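Local coordinates for Thiol:disulfide interchange protein DsbA (Pseudomonas aeruginosa, PDB 4ZL8) that probably introduces disulfide bonds into other periplasmic proteins by passing on its own redox-active disulfide, as a thioredoxin-fold oxidoreductase, at residues K135-M138 / E139-K142; Q76-L79 / T80-M84; M156-N159 / G160-F164; D121-K124 / F125-T128; K142-A145 / M146-V150. The protein carries 1 engineered substitution. One frame throughout, in Å; residues are numbered along the deposited sequence.

Contact 1 (K135-M138 / E139-K142); sequences KGQM and EKAK
Lys-140 lays its aliphatic stem back along the turn before it, across the carbonyl oxygen of Gly-136. With CG anti to its own carbonyl carbon (chi1 -74°), the chain sets off toward the N-terminal turn, and CG comes within 3.4 Å of Gly-136 O. CD still lies 3.9 Å from Gly-136 O, after which the extended chain runs past the amide end of Gln-137. There Lys-140 NZ and Gln-137 NE2 stand 4.4 Å apart, two nitrogen donors that are neighbours rather than partners. The backbone beneath is regular alpha-helix in the middle of helix 132-148, the long helix that in DsbA proteins leads from the inserted helical domain back to the thioredoxin core. The four i to i+4 bonds between 135-138 and 139-142 include Lys-140 N to Gly-136 O, 3.0 Å with an N-H...O angle of 162°. Glu-139 takes the other course: only its CB sits over the preceding turn, 3.7 Å from Lys-135 O, while the rest of the chain leads away to an exposed carboxylate. Ala-141 CB meets Gln-137 O at 3.5 Å and faces inward, against Leu-66. Met-138, whose chain folds at both chi2 and chi3, turns its thioether to the same inner side, where it packs on Leu-66 and on Gln-76 and Leu-79 of helix 70-84. Lys-142 rests just its CB by Met-138 O, 3.6 Å away, and the rest of its chain leads away from the turn.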
loop_
_atom_site.group_PDB
_atom_site.type_symbol
_atom_site.label_atom_id
_atom_site.label_comp_id
_atom_site.label_asym_id
_atom_site.label_seq_id
_atom_site.Cartn_x
_atom_site.Cartn_y
_atom_site.Cartn_z
ATOM N N LYS A 135 12.515 10.758 -5.432
ATOM C CA LYS A 135 12.954 9.987 -6.595
ATOM C C LYS A 135 13.457 8.612 -6.170
ATOM O O LYS A 135 13.152 7.595 -6.812
ATOM C CB LYS A 135 13.985 10.758 -7.411
ATOM C CG LYS A 135 13.325 11.866 -8.215
ATOM C CD LYS A 135 14.292 12.657 -9.051
ATOM C CE LYS A 135 13.532 13.650 -9.913
ATOM N NZ LYS A 135 12.460 14.372 -9.162
ATOM N N GLY A 136 14.211 8.567 -5.078
ATOM C CA GLY A 136 14.696 7.313 -4.530
ATOM C C GLY A 136 13.589 6.421 -4.009
ATOM O O GLY A 136 13.593 5.216 -4.255
ATOM N N GLN A 137 12.630 6.994 -3.295
ATOM C CA GLN A 137 11.515 6.215 -2.797
ATOM C C GLN A 137 10.688 5.628 -3.937
ATOM O O GLN A 137 10.208 4.501 -3.839
ATOM C CB GLN A 137 10.638 7.032 -1.838
ATOM C CG GLN A 137 11.372 7.448 -0.564
ATOM C CD GLN A 137 11.795 6.253 0.248
ATOM O OE1 GLN A 137 11.006 5.339 0.474
ATOM N NE2 GLN A 137 13.049 6.245 0.681
ATOM N N MET A 138 10.476 6.404 -4.997
ATOM C CA MET A 138 9.739 5.932 -6.163
ATOM C C MET A 138 10.463 4.728 -6.758
ATOM O O MET A 138 9.851 3.705 -7.089
ATOM C CB MET A 138 9.600 7.057 -7.205
ATOM C CG MET A 138 8.641 8.136 -6.768
ATOM S SD MET A 138 6.926 7.662 -6.982
ATOM C CE MET A 138 6.776 7.780 -8.765
ATOM N N GLU A 139 11.775 4.828 -6.918
ATOM C CA GLU A 139 12.522 3.725 -7.509
ATOM C C GLU A 139 12.423 2.471 -6.640
ATOM O O GLU A 139 12.287 1.345 -7.127
ATOM C CB GLU A 139 13.991 4.119 -7.748
ATOM C CG GLU A 139 14.856 3.008 -8.341
ATOM C CD GLU A 139 14.572 2.720 -9.794
ATOM O OE1 GLU A 139 13.687 3.379 -10.378
ATOM O OE2 GLU A 139 15.257 1.845 -10.355
ATOM N N LYS A 140 12.539 2.660 -5.328
ATOM C CA LYS A 140 12.440 1.519 -4.426
ATOM C C LYS A 140 11.082 0.858 -4.507
ATOM O O LYS A 140 10.995 -0.371 -4.514
ATOM C CB LYS A 140 12.742 1.964 -3.003
ATOM C CG LYS A 140 14.225 2.209 -2.815
ATOM C CD LYS A 140 14.595 2.690 -1.414
ATOM C CE LYS A 140 16.103 2.893 -1.260
ATOM N NZ LYS A 140 16.437 3.543 0.051
ATOM N N ALA A 141 10.027 1.650 -4.606
ATOM C CA ALA A 141 8.686 1.083 -4.714
ATOM C C ALA A 141 8.518 0.314 -6.008
ATOM O O ALA A 141 7.882 -0.745 -6.036
ATOM C CB ALA A 141 7.642 2.165 -4.575
ATOM N N LYS A 142 9.056 0.849 -7.094
ATOM C CA LYS A 142 8.993 0.174 -8.376
ATOM C C LYS A 142 9.681 -1.179 -8.305
ATOM O O LYS A 142 9.143 -2.196 -8.744
ATOM C CB LYS A 142 9.657 1.036 -9.449
ATOM C CG LYS A 142 9.648 0.422 -10.822
ATOM C CD LYS A 142 10.380 1.331 -11.818
ATOM C CE LYS A 142 10.569 0.678 -13.181
ATOM N NZ LYS A 142 9.298 0.602 -13.959
#

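Contact 2 (Q76-L79 / T80-M84); sequences QMFL and TLISM. Engineered in segment 80-84: Ile-82 (natural residue Glu).
Met-77 and Leu-81, one turn apart on the alpha-helix 70-84 of the DsbA helical domain, lie side by side and point the same way, with Met-77 CG 4.0 Å from Leu-81 CD1. They belong to the close-packed side of the helix, where Met-77 also meets Tyr-35 and Val-94, and Leu-81 meets Val-86 and Glu-87. Leu-81 CG presses on Met-77 O as well, at 3.3 Å. Phe-78 is also buried, its ring edge-to-face with Phe-33. Thr-80, likewise enclosed, turns its methyl to helix 122-129, while the hydroxyl bends back along its own helix.

The solvent side is looser. Ile-82, an engineered residue that replaces the natural Glu, is exposed, yet its inner branch lies on the aromatic ring: CG1 is 3.9 Å from the Phe-78 centroid and 22° off the ring normal, a CH-pi contact over one face and toward the rim. Having CG1 anti to the carbonyl carbon (chi1 -69°) swings this branch back over the preceding turn, and CD1 follows to 3.9 Å from Phe-78 CZ. Ser-83, further round, brings no more than CB near Leu-79 O, at 3.5 Å.

Back on the enclosed side, Gln-76 NE2 hydrogen-bonds Tyr-129 O of helix 122-129, and Gln-76 O is gripped twice by Thr-80, whose backbone N and OG1 approach from opposite faces of the carbonyl plane, OG1 at 2.8 Å from Gln-76 O.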
loop_
_atom_site.group_PDB
_atom_site.type_symbol
_atom_site.label_atom_id
_atom_site.label_comp_id
_atom_site.label_asym_id
_atom_site.label_seq_id
_atom_site.Cartn_x
_atom_site.Cartn_y
_atom_site.Cartn_z
ATOM N N GLN A 76 3.391 8.905 -6.309
ATOM C CA GLN A 76 4.341 9.910 -5.867
ATOM C C GLN A 76 3.690 10.828 -4.809
ATOM O O GLN A 76 4.334 11.212 -3.827
ATOM C CB GLN A 76 4.874 10.689 -7.064
ATOM C CG GLN A 76 6.092 11.542 -6.733
ATOM C CD GLN A 76 6.831 12.020 -7.946
ATOM O OE1 GLN A 76 6.819 11.377 -8.997
ATOM N NE2 GLN A 76 7.490 13.159 -7.817
ATOM N N MET A 77 2.402 11.121 -4.955
ATOM C CA MET A 77 1.650 11.840 -3.932
ATOM C C MET A 77 1.657 11.035 -2.623
ATOM O O MET A 77 1.954 11.577 -1.550
ATOM C CB MET A 77 0.218 12.130 -4.416
ATOM C CG MET A 77 -0.681 12.670 -3.299
ATOM S SD MET A 77 -2.296 13.238 -3.854
ATOM C CE MET A 77 -2.959 11.700 -4.502
ATOM N N PHE A 78 1.358 9.740 -2.703
ATOM C CA PHE A 78 1.372 8.883 -1.514
ATOM C C PHE A 78 2.713 8.960 -0.799
ATOM O O PHE A 78 2.787 9.174 0.410
ATOM C CB PHE A 78 1.090 7.431 -1.893
ATOM C CG PHE A 78 1.266 6.462 -0.755
ATOM C CD1 PHE A 78 0.262 6.271 0.173
ATOM C CD2 PHE A 78 2.432 5.752 -0.615
ATOM C CE1 PHE A 78 0.424 5.393 1.223
ATOM C CE2 PHE A 78 2.590 4.869 0.432
ATOM C CZ PHE A 78 1.571 4.693 1.347
ATOM N N LEU A 79 3.793 8.771 -1.553
ATOM C CA LEU A 79 5.116 8.741 -0.945
ATOM C C LEU A 79 5.518 10.093 -0.365
ATOM O O LEU A 79 6.187 10.159 0.654
ATOM C CB LEU A 79 6.173 8.252 -1.938
ATOM C CG LEU A 79 6.007 6.810 -2.364
ATOM C CD1 LEU A 79 6.913 6.478 -3.548
ATOM C CD2 LEU A 79 6.268 5.853 -1.228
ATOM N N THR A 80 5.060 11.169 -0.996
ATOM C CA THR A 80 5.296 12.517 -0.497
ATOM C C THR A 80 4.606 12.697 0.852
ATOM O O THR A 80 5.198 13.215 1.804
ATOM C CB THR A 80 4.823 13.581 -1.504
ATOM O OG1 THR A 80 5.629 13.479 -2.687
ATOM C CG2 THR A 80 4.971 14.971 -0.946
ATOM N N LEU A 81 3.357 12.255 0.935
ATOM C CA LEU A 81 2.600 12.377 2.173
ATOM C C LEU A 81 3.210 11.529 3.289
ATOM O O LEU A 81 3.259 11.950 4.445
ATOM C CB LEU A 81 1.140 11.992 1.936
ATOM C CG LEU A 81 0.364 12.887 0.981
ATOM C CD1 LEU A 81 -0.965 12.265 0.623
ATOM C CD2 LEU A 81 0.196 14.260 1.561
ATOM N N ILE A 82 3.661 10.320 2.956
ATOM C CA ILE A 82 4.412 9.511 3.923
ATOM C C ILE A 82 5.652 10.245 4.442
ATOM O O ILE A 82 5.884 10.321 5.647
ATOM C CB ILE A 82 4.830 8.157 3.306
ATOM C CG1 ILE A 82 3.612 7.266 3.089
ATOM C CG2 ILE A 82 5.848 7.457 4.188
ATOM C CD1 ILE A 82 2.960 6.779 4.347
ATOM N N SER A 83 6.437 10.828 3.543
ATOM C CA SER A 83 7.639 11.549 3.943
ATOM C C SER A 83 7.304 12.704 4.876
ATOM O O SER A 83 8.031 12.981 5.852
ATOM C CB SER A 83 8.339 12.095 2.694
ATOM O OG SER A 83 9.396 12.987 3.014
ATOM N N MET A 84 6.205 13.383 4.594
ATOM C CA MET A 84 5.766 14.505 5.418
ATOM C C MET A 84 5.149 14.077 6.746
ATOM O O MET A 84 4.917 14.919 7.609
ATOM C CB MET A 84 4.750 15.351 4.671
ATOM C CG MET A 84 5.337 16.130 3.532
ATOM S SD MET A 84 4.123 17.118 2.657
ATOM C CE MET A 84 3.831 18.444 3.826
#

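Contact 3 (M156-N159 / G160-F164); sequences MVVN and GKYRF
Met-156 and Phe-164 form an antiparallel hydrogen-bonded pair, in which Met-156 N reaches Phe-164 O at 2.8 Å and Phe-164 N returns to Met-156 O. Two residues on, Val-158 N binds Tyr-162 O, and the CA-H of Val-157 adds a weaker contact to that same oxygen. Val-158 O in turn accepts two bonds, from Tyr-162 N in the carbonyl plane and from Lys-161 N above it, the latter at 2.9 Å. This pairing of two residues with one is a classic beta bulge, and it closes the beta hairpin of strands 155-158 and 162-165. The turn, with positive phi at both Asn-159 and Gly-160, resembles a type I' turn; a water bridges it, accepting from Gly-160 N at 2.8 Å and donating weakly to Val-157 O.

Apolar contacts gather on the Met-156, Val-158 and Phe-164 face. The Phe-164 side chain sits between its backbone N and carbonyl carbon (chi1 53°), which folds the ring across the neighbouring strand. Met-156 CB lies over one ring face, 3.6 Å from the Phe-164 centroid, while Val-158 CG2 meets the ring edge in plane, 3.7 Å from Phe-164 CE1.

Charged and polar ends converge on Glu-186 of helix 172-188: Lys-161 NZ by salt bridge, Tyr-162 OH and Asn-159 ND2 by hydrogen bonds.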
loop_
_atom_site.group_PDB
_atom_site.type_symbol
_atom_site.label_atom_id
_atom_site.label_comp_id
_atom_site.label_asym_id
_atom_site.label_seq_id
_atom_site.Cartn_x
_atom_site.Cartn_y
_atom_site.Cartn_z
ATOM N N MET A 156 -1.913 -8.301 -1.757
ATOM C CA MET A 156 -1.262 -8.390 -0.457
ATOM C C MET A 156 0.015 -9.219 -0.571
ATOM O O MET A 156 0.070 -10.208 -1.309
ATOM C CB MET A 156 -2.168 -9.115 0.531
ATOM C CG MET A 156 -3.552 -8.530 0.694
ATOM S SD MET A 156 -3.556 -6.813 1.249
ATOM C CE MET A 156 -2.675 -6.910 2.775
ATOM N N VAL A 157 1.035 -8.807 0.184
ATOM C CA VAL A 157 2.241 -9.614 0.358
ATOM C C VAL A 157 2.581 -9.659 1.838
ATOM O O VAL A 157 2.715 -8.620 2.490
ATOM C CB VAL A 157 3.470 -9.100 -0.454
ATOM C CG1 VAL A 157 4.667 -10.015 -0.231
ATOM C CG2 VAL A 157 3.140 -8.990 -1.933
ATOM N N VAL A 158 2.694 -10.873 2.365
ATOM C CA VAL A 158 3.075 -11.072 3.757
ATOM C C VAL A 158 4.514 -11.533 3.881
ATOM O O VAL A 158 4.936 -12.515 3.232
ATOM C CB VAL A 158 2.122 -12.045 4.470
ATOM C CG1 VAL A 158 2.626 -12.429 5.844
ATOM C CG2 VAL A 158 0.750 -11.402 4.607
ATOM N N ASN A 159 5.243 -10.785 4.711
ATOM C CA ASN A 159 6.638 -11.015 5.078
ATOM C C ASN A 159 7.584 -11.248 3.906
ATOM O O ASN A 159 8.563 -11.980 4.004
ATOM C CB ASN A 159 6.774 -12.139 6.111
ATOM C CG ASN A 159 7.708 -11.773 7.226
ATOM O OD1 ASN A 159 7.941 -10.593 7.491
ATOM N ND2 ASN A 159 8.271 -12.787 7.876
ATOM N N GLY A 160 7.299 -10.570 2.801
ATOM C CA GLY A 160 8.139 -10.655 1.616
ATOM C C GLY A 160 8.088 -12.014 0.934
ATOM O O GLY A 160 8.898 -12.305 0.068
ATOM N N LYS A 161 7.123 -12.840 1.339
ATOM C CA LYS A 161 7.140 -14.265 1.014
ATOM C C LYS A 161 5.862 -14.785 0.361
ATOM O O LYS A 161 5.934 -15.762 -0.381
ATOM C CB LYS A 161 7.377 -15.091 2.303
ATOM C CG LYS A 161 8.799 -15.060 2.814
ATOM C CD LYS A 161 8.919 -15.835 4.122
ATOM C CE LYS A 161 10.187 -15.459 4.864
ATOM N NZ LYS A 161 10.238 -15.987 6.252
ATOM N N TYR A 162 4.701 -14.240 0.718
ATOM C CA TYR A 162 3.427 -14.832 0.303
ATOM C C TYR A 162 2.595 -13.776 -0.398
ATOM O O TYR A 162 2.352 -12.702 0.166
ATOM C CB TYR A 162 2.639 -15.362 1.508
ATOM C CG TYR A 162 3.434 -16.221 2.441
ATOM C CD1 TYR A 162 3.808 -17.505 2.092
ATOM C CD2 TYR A 162 3.819 -15.736 3.681
ATOM C CE1 TYR A 162 4.545 -18.298 2.968
ATOM C CE2 TYR A 162 4.551 -16.504 4.545
ATOM C CZ TYR A 162 4.907 -17.778 4.179
ATOM O OH TYR A 162 5.624 -18.568 5.030
ATOM N N ARG A 163 2.136 -14.078 -1.615
ATOM C CA ARG A 163 1.347 -13.117 -2.392
ATOM C C ARG A 163 -0.056 -13.644 -2.589
ATOM O O ARG A 163 -0.241 -14.820 -2.892
ATOM C CB ARG A 163 2.015 -12.849 -3.741
ATOM C CG ARG A 163 1.391 -11.720 -4.536
ATOM C CD ARG A 163 1.973 -11.610 -5.945
ATOM N NE ARG A 163 1.651 -12.767 -6.754
ATOM C CZ ARG A 163 2.497 -13.406 -7.552
ATOM N NH1 ARG A 163 2.067 -14.434 -8.244
ATOM N NH2 ARG A 163 3.780 -13.043 -7.653
ATOM N N PHE A 164 -1.040 -12.767 -2.432
ATOM C CA PHE A 164 -2.442 -13.161 -2.589
ATOM C C PHE A 164 -3.290 -11.935 -2.871
ATOM O O PHE A 164 -2.854 -10.814 -2.644
ATOM C CB PHE A 164 -2.960 -13.939 -1.370
ATOM C CG PHE A 164 -2.744 -13.264 -0.043
ATOM C CD1 PHE A 164 -1.499 -13.306 0.570
ATOM C CD2 PHE A 164 -3.799 -12.618 0.627
ATOM C CE1 PHE A 164 -1.291 -12.714 1.805
ATOM C CE2 PHE A 164 -3.590 -12.040 1.877
ATOM C CZ PHE A 164 -2.331 -12.082 2.452
HETATM O O HOH W 1 5.613 -8.355 2.732
#

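Contact 4 (D121-K124 / F125-T128); sequences DKEK and FLST
Lys-124 and Thr-128 meet across one helical turn, the lysine chain passing over the threonine hydroxyl. Its CB leads off beside the peptide to Phe-125, and the first real neighbour of the chain is Thr-128 OG1. CG, anti to the backbone N, is 4.0 Å from Thr-128 OG1, and the bend that follows (chi2 68°) keeps CD equally near that oxygen. CE comes closer, 3.7 Å from Thr-128 OG1. Lys-124 NZ then donates to a water at 3.1 Å, which also hydrogen-bonds Ser-127 OG and, weakly, Thr-128 OG1, so that solvent links the ammonium to both hydroxyls.

The backbone of Lys-124 is held at each end. Its N-H points almost straight at Asp-121 OD2 (2.9 Å, 172°), meeting the carboxylate from above its plane; this is the capping bond of Asp-121, the N-cap residue of helix 122-129. Its carbonyl oxygen accepts from Thr-128 N and, on the opposite face, from Thr-128 OG1, 2.8 Å from Lys-124 O. On another side of the helix Lys-122 and Leu-126 run side by side, Lys-122 CE 3.8 Å from Leu-126 CD1.

The helix is wedged between two others: Lys-122 NZ forms salt bridges to Asp-113 and Glu-109 of helix 108-116, Phe-125 packs on Met-111 and Leu-115 there, and Thr-128 rests on Thr-80 and Ser-83 of helix 70-84.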
loop_
_atom_site.group_PDB
_atom_site.type_symbol
_atom_site.label_atom_id
_atom_site.label_comp_id
_atom_site.label_asym_id
_atom_site.label_seq_id
_atom_site.Cartn_x
_atom_site.Cartn_y
_atom_site.Cartn_z
ATOM N N ASP A 121 0.808 21.636 4.377
ATOM C CA ASP A 121 1.653 22.744 3.935
ATOM C C ASP A 121 1.966 22.598 2.439
ATOM O O ASP A 121 2.615 21.632 2.038
ATOM C CB ASP A 121 2.914 22.676 4.801
ATOM C CG ASP A 121 3.966 23.720 4.457
ATOM O OD1 ASP A 121 4.807 23.973 5.346
ATOM O OD2 ASP A 121 3.998 24.245 3.332
ATOM N N LYS A 122 1.481 23.541 1.621
ATOM C CA LYS A 122 1.583 23.417 0.166
ATOM C C LYS A 122 3.037 23.540 -0.298
ATOM O O LYS A 122 3.477 22.779 -1.160
ATOM C CB LYS A 122 0.698 24.455 -0.554
ATOM C CG LYS A 122 1.018 24.643 -2.043
ATOM C CD LYS A 122 -0.075 25.426 -2.788
ATOM C CE LYS A 122 0.206 25.458 -4.289
ATOM N NZ LYS A 122 -0.754 26.340 -5.021
ATOM N N GLU A 123 3.769 24.492 0.266
ATOM C CA GLU A 123 5.159 24.688 -0.155
ATOM C C GLU A 123 6.002 23.468 0.222
ATOM O O GLU A 123 6.857 23.027 -0.547
ATOM C CB GLU A 123 5.745 25.971 0.442
ATOM C CG GLU A 123 5.246 27.248 -0.232
ATOM C CD GLU A 123 5.259 27.162 -1.759
ATOM O OE1 GLU A 123 6.333 26.878 -2.333
ATOM O OE2 GLU A 123 4.192 27.368 -2.384
ATOM N N LYS A 124 5.772 22.904 1.400
ATOM C CA LYS A 124 6.497 21.696 1.788
ATOM C C LYS A 124 6.063 20.486 0.960
ATOM O O LYS A 124 6.891 19.658 0.578
ATOM C CB LYS A 124 6.328 21.406 3.282
ATOM C CG LYS A 124 7.163 20.238 3.785
ATOM C CD LYS A 124 8.636 20.562 3.756
ATOM C CE LYS A 124 9.489 19.433 4.320
ATOM N NZ LYS A 124 10.943 19.785 4.305
ATOM N N PHE A 125 4.775 20.380 0.649
ATOM C CA PHE A 125 4.333 19.306 -0.218
ATOM C C PHE A 125 5.041 19.383 -1.577
ATOM O O PHE A 125 5.575 18.387 -2.053
ATOM C CB PHE A 125 2.812 19.329 -0.433
ATOM C CG PHE A 125 2.352 18.255 -1.372
ATOM C CD1 PHE A 125 2.104 16.971 -0.909
ATOM C CD2 PHE A 125 2.247 18.493 -2.726
ATOM C CE1 PHE A 125 1.719 15.970 -1.774
ATOM C CE2 PHE A 125 1.860 17.479 -3.599
ATOM C CZ PHE A 125 1.600 16.231 -3.124
ATOM N N LEU A 126 5.027 20.548 -2.202
ATOM C CA LEU A 126 5.633 20.691 -3.519
ATOM C C LEU A 126 7.142 20.430 -3.479
ATOM O O LEU A 126 7.659 19.733 -4.353
ATOM C CB LEU A 126 5.309 22.065 -4.100
ATOM C CG LEU A 126 3.822 22.267 -4.441
ATOM C CD1 LEU A 126 3.568 23.693 -4.813
ATOM C CD2 LEU A 126 3.387 21.351 -5.576
ATOM N N SER A 127 7.856 20.978 -2.497
ATOM C CA SER A 127 9.298 20.759 -2.376
ATOM C C SER A 127 9.602 19.279 -2.165
ATOM O O SER A 127 10.544 18.732 -2.746
ATOM C CB SER A 127 9.864 21.575 -1.216
ATOM O OG SER A 127 11.260 21.363 -1.062
ATOM N N THR A 128 8.804 18.623 -1.327
ATOM C CA THR A 128 9.014 17.202 -1.076
ATOM C C THR A 128 8.682 16.381 -2.320
ATOM O O THR A 128 9.422 15.491 -2.715
ATOM C CB THR A 128 8.168 16.713 0.133
ATOM O OG1 THR A 128 8.497 17.480 1.288
ATOM C CG2 THR A 128 8.443 15.248 0.430
HETATM O O HOH W 2 11.170 19.561 1.226
#

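Contact 5 (K142-A145 / M146-V150); sequences KKLA and MAYQV
Helix 132-148 ends in a Schellman motif: Val-150 N reaches back to Ala-145 O at 3.2 Å and a nearly straight 173°, and Gln-149 N, at positive phi (52°), bonds to Met-146 O. A water spans the same end, donating to Val-150 O at 2.8 Å and only weakly to Ala-145 O.

Tyr-148 and Leu-144 lie alongside each other and point the same way. Because the Tyr-148 ring leaves CB anti to the carbonyl carbon, it doubles back over the turn, with Leu-144 O 3.1 Å above one face and displaced toward the rim. That oxygen meanwhile accepts the N-H of Tyr-148, nearly along the C=O axis. Further out, Leu-144 CB is 4.0 Å from Tyr-148 CE2, and Leu-144 CD2 lies 3.9 Å from Tyr-148 OH. On the exposed side Met-146 CG sits 3.3 Å from Lys-142 O, and the two side chains cross at an angle, Met-146 SD 4.2 Å from Lys-142 CG.

Inward, Ala-145 and Tyr-148 pack on Leu-32 of strand 27-33 and Tyr-148 also on Leu-63 of strand 58-64, while Tyr-148 O receives Arg-163 NH2 from strand 162-165, so the helix end lies against the central sheet.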
loop_
_atom_site.group_PDB
_atom_site.type_symbol
_atom_site.label_atom_id
_atom_site.label_comp_id
_atom_site.label_asym_id
_atom_site.label_seq_id
_atom_site.Cartn_x
_atom_site.Cartn_y
_atom_site.Cartn_z
ATOM N N LYS A 142 9.056 0.849 -7.094
ATOM C CA LYS A 142 8.993 0.174 -8.376
ATOM C C LYS A 142 9.681 -1.179 -8.305
ATOM O O LYS A 142 9.143 -2.196 -8.744
ATOM C CB LYS A 142 9.657 1.036 -9.449
ATOM C CG LYS A 142 9.648 0.422 -10.822
ATOM C CD LYS A 142 10.380 1.331 -11.818
ATOM C CE LYS A 142 10.569 0.678 -13.181
ATOM N NZ LYS A 142 9.298 0.602 -13.959
ATOM N N LYS A 143 10.881 -1.183 -7.737
ATOM C CA LYS A 143 11.666 -2.404 -7.654
ATOM C C LYS A 143 10.988 -3.439 -6.751
ATOM O O LYS A 143 11.047 -4.627 -7.028
ATOM C CB LYS A 143 13.079 -2.104 -7.156
ATOM C CG LYS A 143 13.957 -1.398 -8.174
ATOM C CD LYS A 143 15.411 -1.375 -7.724
ATOM C CE LYS A 143 16.312 -0.705 -8.752
ATOM N NZ LYS A 143 17.752 -0.899 -8.430
ATOM N N LEU A 144 10.340 -2.994 -5.675
ATOM C CA LEU A 144 9.611 -3.944 -4.818
ATOM C C LEU A 144 8.467 -4.621 -5.549
ATOM O O LEU A 144 8.318 -5.839 -5.488
ATOM C CB LEU A 144 9.108 -3.267 -3.539
ATOM C CG LEU A 144 10.184 -2.979 -2.511
ATOM C CD1 LEU A 144 9.631 -2.047 -1.424
ATOM C CD2 LEU A 144 10.737 -4.267 -1.874
ATOM N N ALA A 145 7.681 -3.864 -6.297
ATOM C CA ALA A 145 6.570 -4.468 -7.006
ATOM C C ALA A 145 7.084 -5.485 -8.032
ATOM O O ALA A 145 6.477 -6.533 -8.229
ATOM C CB ALA A 145 5.716 -3.397 -7.677
ATOM N N MET A 146 8.199 -5.175 -8.697
ATOM C CA MET A 146 8.825 -6.120 -9.609
ATOM C C MET A 146 9.269 -7.401 -8.899
ATOM O O MET A 146 9.076 -8.501 -9.395
ATOM C CB MET A 146 10.020 -5.468 -10.299
ATOM C CG MET A 146 9.626 -4.318 -11.231
ATOM S SD MET A 146 11.047 -3.363 -11.827
ATOM C CE MET A 146 11.993 -4.652 -12.625
ATOM N N ALA A 147 9.866 -7.244 -7.723
ATOM C CA ALA A 147 10.317 -8.398 -6.946
ATOM C C ALA A 147 9.151 -9.248 -6.443
ATOM O O ALA A 147 9.272 -10.460 -6.312
ATOM C CB ALA A 147 11.171 -7.939 -5.763
ATOM N N TYR A 148 8.021 -8.610 -6.138
ATOM C CA TYR A 148 6.824 -9.338 -5.729
ATOM C C TYR A 148 6.103 -9.951 -6.929
ATOM O O TYR A 148 5.175 -10.748 -6.734
ATOM C CB TYR A 148 5.844 -8.413 -5.003
ATOM C CG TYR A 148 6.314 -7.752 -3.733
ATOM C CD1 TYR A 148 7.128 -8.391 -2.816
ATOM C CD2 TYR A 148 5.915 -6.454 -3.446
ATOM C CE1 TYR A 148 7.549 -7.744 -1.657
ATOM C CE2 TYR A 148 6.319 -5.818 -2.298
ATOM C CZ TYR A 148 7.127 -6.470 -1.402
ATOM O OH TYR A 148 7.527 -5.817 -0.262
ATOM N N GLN A 149 6.524 -9.554 -8.135
ATOM C CA GLN A 149 5.881 -9.954 -9.395
ATOM C C GLN A 149 4.376 -9.674 -9.370
ATOM O O GLN A 149 3.541 -10.492 -9.771
ATOM C CB GLN A 149 6.188 -11.408 -9.693
ATOM C CG GLN A 149 7.678 -11.631 -9.971
ATOM C CD GLN A 149 8.023 -13.094 -10.172
ATOM O OE1 GLN A 149 8.136 -13.843 -9.214
ATOM N NE2 GLN A 149 8.144 -13.507 -11.414
ATOM N N VAL A 150 4.035 -8.483 -8.910
ATOM C CA VAL A 150 2.653 -8.079 -8.795
ATOM C C VAL A 150 2.242 -7.420 -10.099
ATOM O O VAL A 150 2.988 -6.604 -10.633
ATOM C CB VAL A 150 2.512 -7.098 -7.630
ATOM C CG1 VAL A 150 1.157 -6.398 -7.660
ATOM C CG2 VAL A 150 2.693 -7.826 -6.314
HETATM O O HOH W 3 5.470 -5.650 -11.349
#

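How the contacts relate
From the N terminus the order is contact 2, contact 4, contact 1, contact 5 and contact 3. All are local: four close single helical turns and contact 3 closes a hairpin. None encloses or crosses another, although contacts 1 and 5 share Lys-142 as successive parts of helix 132-148. Contact 2 lies between two neighbours, touching contact 4 where Met-84 SD comes 3.6 Å from Phe-125 CA, and contact 1 where Met-138 SD comes 3.6 Å from Leu-79 CD1. Helix 132-148 then carries the chain from these helices to the sheet, where contact 5 meets contact 3. Contacts 3 and 4 are farthest apart, about 33 Å between centres.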